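Local coordinates for SPbeta prophage-derived aminoglycoside N(3')-acetyltransferase-like protein YokD (Bacillus subtilis, PDB 2NYG) that probably transfers an acetyl group from acetyl-coenzyme A to an amino group of its substrate, binds coenzyme A, and may contribute to antibiotic resistance, at residues A[123-135]-A[142-155]. Sequence-based numbering, arbitrary orientation.
Sequences PEVKRSNHPNYSF and KNKILNQHPLEFGL
H149 is the bump that fills the hollow of the loop 128-134. Its imidazole slides in against H130, whose CB sits over the centre of the H149 ring, 3.4 Å from the centroid, in a CH-pi contact. At the ring's edge NE2 donates to Y133 O at 2.9 Å, reaching the carbonyl from above its plane. A flat ring with an N-H at its rim suits a place where one face meets the H130 methylene and the edge a carbonyl oxygen. H130 returns the grip: with CG anti to the backbone N (chi1 -160°), its ring points out to the loop 150-154, and NE2 donates to L151 O at 2.7 Å, on an in-plane lone pair. ND1 accepts the backbone N-H groups of N132 and Y133, pinning its own loop too. One methyl of L151, CD1, covers one face of that ring and abuts P131 CD, apolar against apolar; G154 O lies over the other. Further along, forked L155 touches two aromatic rings, CD2 over the Y133 face in a CH-pi contact (3.7 Å to the centroid) and CD1 at the F135 edge. L146 likewise fills two hollows with its two methyls, CD1 against the K126 carbonyl and CB, CD2 against F135 CB. At the solvent-facing end the long, flexible K142 carries NZ to E124 O, 3.3 Å away, and to a water bridging the pair. Helix 142-146 thus lies against edge strand 126-127 of the mixed sheet, next to strand 135-139, while helix 160-166 packs on F135, H149 and L155, and strand 208-217 meets Y133 and L151.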
ATOM      1  N   PRO A 123      -0.721   4.374  11.172  1.00 35.87           N
ATOM      2  CA  PRO A 123      -0.454   5.347  12.234  1.00 35.84           C
ATOM      3  C   PRO A 123       0.546   4.862  13.271  1.00 36.00           C
ATOM      4  O   PRO A 123       0.345   3.822  13.914  1.00 34.98           O
ATOM      5  CB  PRO A 123      -1.834   5.585  12.842  1.00 34.13           C
ATOM      6  CG  PRO A 123      -2.770   5.271  11.722  1.00 35.71           C
ATOM      7  CD  PRO A 123      -2.157   4.047  11.118  1.00 35.18           C
ATOM      8  N   GLU A 124       1.632   5.616  13.409  1.00 36.99           N
ATOM      9  CA  GLU A 124       2.677   5.340  14.393  1.00 38.97           C
ATOM     10  C   GLU A 124       3.788   4.363  14.021  1.00 38.66           C
ATOM     11  O   GLU A 124       4.623   4.016  14.851  1.00 40.20           O
ATOM     12  CB  GLU A 124       2.015   4.924  15.701  1.00 42.36           C
ATOM     13  CG  GLU A 124       0.879   5.866  16.072  1.00 47.40           C
ATOM     14  CD  GLU A 124       1.042   6.471  17.435  1.00 50.33           C
ATOM     15  OE1 GLU A 124       0.735   5.775  18.424  1.00 52.26           O
ATOM     16  OE2 GLU A 124       1.488   7.638  17.511  1.00 52.23           O
ATOM     17  N   VAL A 125       3.808   3.935  12.768  1.00 38.01           N
ATOM     18  CA  VAL A 125       4.830   3.026  12.285  1.00 38.36           C
ATOM     19  C   VAL A 125       6.013   3.818  11.723  1.00 39.15           C
ATOM     20  O   VAL A 125       5.835   4.740  10.930  1.00 38.78           O
ATOM     21  CB  VAL A 125       4.274   2.122  11.178  1.00 36.97           C
ATOM     22  CG1 VAL A 125       5.386   1.264  10.594  1.00 37.53           C
ATOM     23  CG2 VAL A 125       3.165   1.265  11.731  1.00 33.48           C
ATOM     24  N   LYS A 126       7.221   3.449  12.131  1.00 40.28           N
ATOM     25  CA  LYS A 126       8.415   4.125  11.647  1.00 41.59           C
ATOM     26  C   LYS A 126       9.148   3.238  10.645  1.00 41.58           C
ATOM     27  O   LYS A 126       8.955   2.020  10.632  1.00 41.44           O
ATOM     28  CB  LYS A 126       9.337   4.446  12.810  1.00 45.10           C
ATOM     29  CG  LYS A 126       8.797   5.494  13.774  1.00 51.23           C
ATOM     30  CD  LYS A 126       9.169   6.908  13.344  1.00 54.05           C
ATOM     31  CE  LYS A 126       9.047   7.864  14.513  1.00 55.34           C
ATOM     32  NZ  LYS A 126       7.679   7.787  15.097  1.00 60.13           N
ATOM     33  N   ARG A 127       9.992   3.855   9.819  1.00 41.04           N
ATOM     34  CA  ARG A 127      10.753   3.150   8.793  1.00 39.26           C
ATOM     35  C   ARG A 127      12.204   3.606   8.794  1.00 40.29           C
ATOM     36  O   ARG A 127      12.479   4.800   8.903  1.00 40.28           O
ATOM     37  CB  ARG A 127      10.142   3.427   7.422  1.00 39.25           C
ATOM     38  CG  ARG A 127      10.674   2.582   6.290  1.00 39.09           C
ATOM     39  CD  ARG A 127       9.914   2.872   5.024  1.00 38.03           C
ATOM     40  NE  ARG A 127      10.310   2.000   3.927  1.00 39.23           N
ATOM     41  CZ  ARG A 127       9.835   2.096   2.691  1.00 41.17           C
ATOM     42  NH1 ARG A 127       8.944   3.026   2.393  1.00 40.71           N
ATOM     43  NH2 ARG A 127      10.257   1.270   1.748  1.00 41.04           N
ATOM     44  N   SER A 128      13.128   2.654   8.664  1.00 39.83           N
ATOM     45  CA  SER A 128      14.564   2.954   8.639  1.00 39.42           C
ATOM     46  C   SER A 128      14.991   3.582   7.301  1.00 39.25           C
ATOM     47  O   SER A 128      14.308   3.459   6.284  1.00 37.72           O
ATOM     48  CB  SER A 128      15.369   1.686   8.918  1.00 38.46           C
ATOM     49  OG  SER A 128      14.957   0.623   8.076  1.00 38.34           O
ATOM     50  N   ASN A 129      16.140   4.242   7.298  1.00 40.01           N
ATOM     51  CA  ASN A 129      16.583   4.925   6.095  1.00 40.03           C
ATOM     52  C   ASN A 129      17.399   4.211   5.003  1.00 40.20           C
ATOM     53  O   ASN A 129      18.120   4.860   4.249  1.00 42.63           O
ATOM     54  CB  ASN A 129      17.297   6.209   6.507  1.00 38.28           C
ATOM     55  CG  ASN A 129      17.302   7.233   5.406  1.00 38.10           C
ATOM     56  OD1 ASN A 129      16.267   7.511   4.813  1.00 38.23           O
ATOM     57  ND2 ASN A 129      18.466   7.802   5.122  1.00 38.16           N
ATOM     58  N   HIS A 130      17.286   2.896   4.877  1.00 39.38           N
ATOM     59  CA  HIS A 130      18.042   2.210   3.833  1.00 38.96           C
ATOM     60  C   HIS A 130      17.185   2.139   2.570  1.00 38.05           C
ATOM     61  O   HIS A 130      15.976   1.912   2.642  1.00 38.27           O
ATOM     62  CB  HIS A 130      18.446   0.818   4.305  1.00 40.03           C
ATOM     63  CG  HIS A 130      19.595   0.242   3.541  1.00 41.62           C
ATOM     64  ND1 HIS A 130      19.445  -0.353   2.306  1.00 41.03           N
ATOM     65  CD2 HIS A 130      20.924   0.236   3.805  1.00 40.29           C
ATOM     66  CE1 HIS A 130      20.634  -0.697   1.843  1.00 41.34           C
ATOM     67  NE2 HIS A 130      21.547  -0.350   2.732  1.00 40.64           N
ATOM     68  N   PRO A 131      17.794   2.341   1.396  1.00 37.15           N
ATOM     69  CA  PRO A 131      17.104   2.315   0.101  1.00 36.31           C
ATOM     70  C   PRO A 131      16.674   0.946  -0.428  1.00 37.26           C
ATOM     71  O   PRO A 131      15.789   0.851  -1.298  1.00 37.50           O
ATOM     72  CB  PRO A 131      18.100   3.016  -0.814  1.00 37.24           C
ATOM     73  CG  PRO A 131      19.405   2.581  -0.253  1.00 37.71           C
ATOM     74  CD  PRO A 131      19.187   2.784   1.231  1.00 38.31           C
ATOM     75  N   ASN A 132      17.287  -0.114   0.097  1.00 36.91           N
ATOM     76  CA  ASN A 132      16.931  -1.450  -0.342  1.00 37.12           C
ATOM     77  C   ASN A 132      16.425  -2.351   0.763  1.00 37.52           C
ATOM     78  O   ASN A 132      15.441  -3.051   0.588  1.00 37.59           O
ATOM     79  CB  ASN A 132      18.121  -2.140  -1.007  1.00 38.78           C
ATOM     80  CG  ASN A 132      18.535  -1.491  -2.304  1.00 40.16           C
ATOM     81  OD1 ASN A 132      17.764  -0.780  -2.953  1.00 42.46           O
ATOM     82  ND2 ASN A 132      19.766  -1.763  -2.709  1.00 43.89           N
ATOM     83  N   TYR A 133      17.099  -2.335   1.905  1.00 38.41           N
ATOM     84  CA  TYR A 133      16.735  -3.211   3.006  1.00 39.03           C
ATOM     85  C   TYR A 133      16.208  -2.499   4.244  1.00 39.36           C
ATOM     86  O   TYR A 133      16.708  -2.688   5.356  1.00 39.75           O
ATOM     87  CB  TYR A 133      17.952  -4.046   3.368  1.00 39.42           C
ATOM     88  CG  TYR A 133      18.598  -4.703   2.164  1.00 41.81           C
ATOM     89  CD1 TYR A 133      17.885  -5.623   1.375  1.00 41.62           C
ATOM     90  CD2 TYR A 133      19.930  -4.435   1.825  1.00 40.87           C
ATOM     91  CE1 TYR A 133      18.492  -6.259   0.284  1.00 40.93           C
ATOM     92  CE2 TYR A 133      20.538  -5.068   0.740  1.00 42.27           C
ATOM     93  CZ  TYR A 133      19.812  -5.978  -0.024  1.00 41.60           C
ATOM     94  OH  TYR A 133      20.401  -6.592  -1.098  1.00 43.66           O
ATOM     95  N   SER A 134      15.191  -1.672   4.052  1.00 38.78           N
ATOM     96  CA  SER A 134      14.606  -0.947   5.166  1.00 35.77           C
ATOM     97  C   SER A 134      13.682  -1.859   5.946  1.00 34.62           C
ATOM     98  O   SER A 134      13.261  -2.907   5.462  1.00 34.59           O
ATOM     99  CB  SER A 134      13.811   0.265   4.666  1.00 35.23           C
ATOM    100  OG  SER A 134      13.010  -0.077   3.545  1.00 36.55           O
ATOM    101  N   PHE A 135      13.401  -1.452   7.176  1.00 33.97           N
ATOM    102  CA  PHE A 135      12.490  -2.159   8.052  1.00 31.96           C
ATOM    103  C   PHE A 135      11.492  -1.120   8.534  1.00 30.68           C
ATOM    104  O   PHE A 135      11.700   0.083   8.386  1.00 29.09           O
ATOM    105  CB  PHE A 135      13.235  -2.750   9.246  1.00 30.87           C
ATOM    106  CG  PHE A 135      14.060  -3.946   8.909  1.00 30.44           C
ATOM    107  CD1 PHE A 135      13.541  -5.230   9.049  1.00 31.25           C
ATOM    108  CD2 PHE A 135      15.369  -3.796   8.464  1.00 29.02           C
ATOM    109  CE1 PHE A 135      14.321  -6.351   8.755  1.00 32.27           C
ATOM    110  CE2 PHE A 135      16.155  -4.900   8.166  1.00 28.25           C
ATOM    111  CZ  PHE A 135      15.632  -6.183   8.313  1.00 31.53           C
ATOM    112  N   LYS A 142      10.692   0.727  18.662  1.00 41.26           N
ATOM    113  CA  LYS A 142      10.834   1.102  17.256  1.00 40.94           C
ATOM    114  C   LYS A 142      11.930   2.130  16.962  1.00 41.43           C
ATOM    115  O   LYS A 142      12.519   2.127  15.883  1.00 40.33           O
ATOM    116  CB  LYS A 142       9.510   1.656  16.745  1.00 40.62           C
ATOM    117  CG  LYS A 142       9.234   3.041  17.254  1.00 41.13           C
ATOM    118  CD  LYS A 142       7.878   3.527  16.834  1.00 42.71           C
ATOM    119  CE  LYS A 142       7.640   4.922  17.362  1.00 43.85           C
ATOM    120  NZ  LYS A 142       6.188   5.196  17.489  1.00 45.43           N
ATOM    121  N   ASN A 143      12.195   3.021  17.906  1.00 42.25           N
ATOM    122  CA  ASN A 143      13.205   4.054  17.688  1.00 43.45           C
ATOM    123  C   ASN A 143      14.645   3.578  17.746  1.00 42.95           C
ATOM    124  O   ASN A 143      15.453   3.974  16.905  1.00 41.65           O
ATOM    125  CB  ASN A 143      13.001   5.209  18.670  1.00 44.76           C
ATOM    126  CG  ASN A 143      11.866   6.121  18.262  1.00 47.92           C
ATOM    127  OD1 ASN A 143      11.335   6.869  19.083  1.00 50.67           O
ATOM    128  ND2 ASN A 143      11.493   6.075  16.988  1.00 46.74           N
ATOM    129  N   LYS A 144      14.978   2.733  18.716  1.00 43.08           N
ATOM    130  CA  LYS A 144      16.353   2.260  18.822  1.00 45.18           C
ATOM    131  C   LYS A 144      16.691   1.174  17.821  1.00 45.23           C
ATOM    132  O   LYS A 144      17.856   0.844  17.623  1.00 46.44           O
ATOM    133  CB  LYS A 144      16.662   1.788  20.248  1.00 46.92           C
ATOM    134  CG  LYS A 144      15.841   0.624  20.754  1.00 52.58           C
ATOM    135  CD  LYS A 144      16.236   0.268  22.202  1.00 57.73           C
ATOM    136  CE  LYS A 144      16.000   1.445  23.177  1.00 61.37           C
ATOM    137  NZ  LYS A 144      16.396   1.155  24.595  1.00 61.94           N
ATOM    138  N   ILE A 145      15.670   0.647  17.168  1.00 43.86           N
ATOM    139  CA  ILE A 145      15.849  -0.397  16.192  1.00 42.87           C
ATOM    140  C   ILE A 145      16.017   0.134  14.766  1.00 43.55           C
ATOM    141  O   ILE A 145      16.822  -0.401  14.001  1.00 43.33           O
ATOM    142  CB  ILE A 145      14.654  -1.373  16.253  1.00 42.17           C
ATOM    143  CG1 ILE A 145      14.641  -2.052  17.621  1.00 39.47           C
ATOM    144  CG2 ILE A 145      14.751  -2.409  15.138  1.00 41.47           C
ATOM    145  CD1 ILE A 145      13.840  -3.337  17.675  1.00 35.11           C
ATOM    146  N   LEU A 146      15.275   1.183  14.421  1.00 44.49           N
ATOM    147  CA  LEU A 146      15.349   1.745  13.082  1.00 45.49           C
ATOM    148  C   LEU A 146      16.309   2.927  12.960  1.00 47.16           C
ATOM    149  O   LEU A 146      16.825   3.210  11.894  1.00 46.85           O
ATOM    150  CB  LEU A 146      13.952   2.185  12.625  1.00 44.43           C
ATOM    151  CG  LEU A 146      12.781   1.205  12.590  1.00 43.58           C
ATOM    152  CD1 LEU A 146      11.612   1.910  11.975  1.00 42.00           C
ATOM    153  CD2 LEU A 146      13.113  -0.031  11.775  1.00 44.10           C
ATOM    154  N   ASN A 147      16.541   3.601  14.077  1.00 51.13           N
ATOM    155  CA  ASN A 147      17.399   4.791  14.171  1.00 54.70           C
ATOM    156  C   ASN A 147      18.608   5.007  13.251  1.00 54.56           C
ATOM    157  O   ASN A 147      18.643   5.962  12.476  1.00 53.23           O
ATOM    158  CB  ASN A 147      17.864   4.895  15.633  1.00 59.31           C
ATOM    159  CG  ASN A 147      18.876   6.020  15.868  1.00 64.88           C
ATOM    160  OD1 ASN A 147      19.474   6.577  14.932  1.00 68.19           O
ATOM    161  ND2 ASN A 147      19.100   6.334  17.146  1.00 65.89           N
ATOM    162  N   GLN A 148      19.589   4.129  13.463  1.00 55.76           N
ATOM    163  CA  GLN A 148      20.891   4.158  12.791  1.00 57.34           C
ATOM    164  C   GLN A 148      21.064   3.825  11.282  1.00 55.35           C
ATOM    165  O   GLN A 148      21.653   4.614  10.534  1.00 54.67           O
ATOM    166  CB  GLN A 148      21.860   3.304  13.616  1.00 61.47           C
ATOM    167  CG  GLN A 148      23.082   2.756  12.893  1.00 66.46           C
ATOM    168  CD  GLN A 148      23.982   2.054  13.851  1.00 68.79           C
ATOM    169  OE1 GLN A 148      23.651   1.902  15.024  1.00 69.42           O
ATOM    170  NE2 GLN A 148      25.138   1.618  13.357  1.00 71.19           N
ATOM    171  N   HIS A 149      20.575   2.652  10.868  1.00 53.08           N
ATOM    172  CA  HIS A 149      20.665   2.142   9.480  1.00 51.05           C
ATOM    173  C   HIS A 149      21.634   2.756   8.404  1.00 50.58           C
ATOM    174  O   HIS A 149      21.231   3.581   7.600  1.00 51.94           O
ATOM    175  CB  HIS A 149      19.262   2.063   8.862  1.00 49.31           C
ATOM    176  CG  HIS A 149      18.991   0.789   8.125  1.00 49.14           C
ATOM    177  ND1 HIS A 149      19.981   0.011   7.559  1.00 47.66           N
ATOM    178  CD2 HIS A 149      17.825   0.156   7.865  1.00 47.84           C
ATOM    179  CE1 HIS A 149      19.439  -1.052   6.992  1.00 47.47           C
ATOM    180  NE2 HIS A 149      18.130  -0.988   7.165  1.00 47.15           N
ATOM    181  N   PRO A 150      22.901   2.300   8.382  1.00 49.90           N
ATOM    182  CA  PRO A 150      23.929   2.754   7.444  1.00 48.91           C
ATOM    183  C   PRO A 150      23.708   2.147   6.048  1.00 48.68           C
ATOM    184  O   PRO A 150      23.126   1.075   5.906  1.00 48.13           O
ATOM    185  CB  PRO A 150      25.200   2.272   8.090  1.00 48.15           C
ATOM    186  CG  PRO A 150      24.777   0.972   8.657  1.00 50.91           C
ATOM    187  CD  PRO A 150      23.395   1.198   9.220  1.00 49.07           C
ATOM    188  N   LEU A 151      24.170   2.819   5.003  1.00 49.67           N
ATOM    189  CA  LEU A 151      23.980   2.280   3.662  1.00 51.19           C
ATOM    190  C   LEU A 151      24.770   0.990   3.433  1.00 52.75           C
ATOM    191  O   LEU A 151      24.240  -0.001   2.945  1.00 53.05           O
ATOM    192  CB  LEU A 151      24.394   3.314   2.628  1.00 49.98           C
ATOM    193  CG  LEU A 151      24.022   2.953   1.201  1.00 50.32           C
ATOM    194  CD1 LEU A 151      22.510   2.831   1.076  1.00 50.23           C
ATOM    195  CD2 LEU A 151      24.551   4.017   0.266  1.00 50.95           C
ATOM    196  N   GLU A 152      26.050   1.034   3.778  1.00 55.68           N
ATOM    197  CA  GLU A 152      26.965  -0.089   3.626  1.00 57.55           C
ATOM    198  C   GLU A 152      26.582  -1.287   4.487  1.00 57.56           C
ATOM    199  O   GLU A 152      26.471  -1.181   5.712  1.00 56.28           O
ATOM    200  CB  GLU A 152      28.389   0.357   3.972  1.00 59.60           C
ATOM    201  CG  GLU A 152      29.471  -0.618   3.566  1.00 64.31           C
ATOM    202  CD  GLU A 152      30.872  -0.101   3.867  1.00 67.08           C
ATOM    203  OE1 GLU A 152      31.269  -0.106   5.055  1.00 68.01           O
ATOM    204  OE2 GLU A 152      31.572   0.317   2.914  1.00 68.45           O
ATOM    205  N   PHE A 153      26.401  -2.429   3.825  1.00 58.13           N
ATOM    206  CA  PHE A 153      26.026  -3.671   4.477  1.00 59.37           C
ATOM    207  C   PHE A 153      24.590  -3.529   4.937  1.00 59.51           C
ATOM    208  O   PHE A 153      23.684  -4.065   4.314  1.00 60.30           O
ATOM    209  CB  PHE A 153      26.994  -3.949   5.628  1.00 61.04           C
ATOM    210  CG  PHE A 153      28.419  -4.129   5.169  1.00 62.48           C
ATOM    211  CD1 PHE A 153      29.463  -3.437   5.778  1.00 64.34           C
ATOM    212  CD2 PHE A 153      28.706  -4.962   4.082  1.00 62.90           C
ATOM    213  CE1 PHE A 153      30.779  -3.570   5.303  1.00 65.17           C
ATOM    214  CE2 PHE A 153      30.004  -5.102   3.602  1.00 62.70           C
ATOM    215  CZ  PHE A 153      31.041  -4.406   4.209  1.00 64.24           C
ATOM    216  N   GLY A 154      24.376  -2.781   6.008  1.00 59.35           N
ATOM    217  CA  GLY A 154      23.022  -2.555   6.494  1.00 58.73           C
ATOM    218  C   GLY A 154      22.011  -3.684   6.337  1.00 57.04           C
ATOM    219  O   GLY A 154      20.983  -3.546   5.688  1.00 56.38           O
ATOM    220  N   LEU A 155      22.330  -4.811   6.951  1.00 55.10           N
ATOM    221  CA  LEU A 155      21.503  -6.002   6.965  1.00 51.77           C
ATOM    222  C   LEU A 155      22.393  -6.881   7.833  1.00 49.47           C
ATOM    223  O   LEU A 155      22.078  -8.019   8.180  1.00 48.05           O
ATOM    224  CB  LEU A 155      21.313  -6.559   5.551  1.00 51.45           C
ATOM    225  CG  LEU A 155      20.193  -7.601   5.399  1.00 53.01           C
ATOM    226  CD1 LEU A 155      19.024  -7.265   6.334  1.00 52.91           C
ATOM    227  CD2 LEU A 155      19.715  -7.652   3.957  1.00 51.22           C
TER
HETATM  228  O   HOH W   1       4.617   2.983  17.923  1.00 40.44           O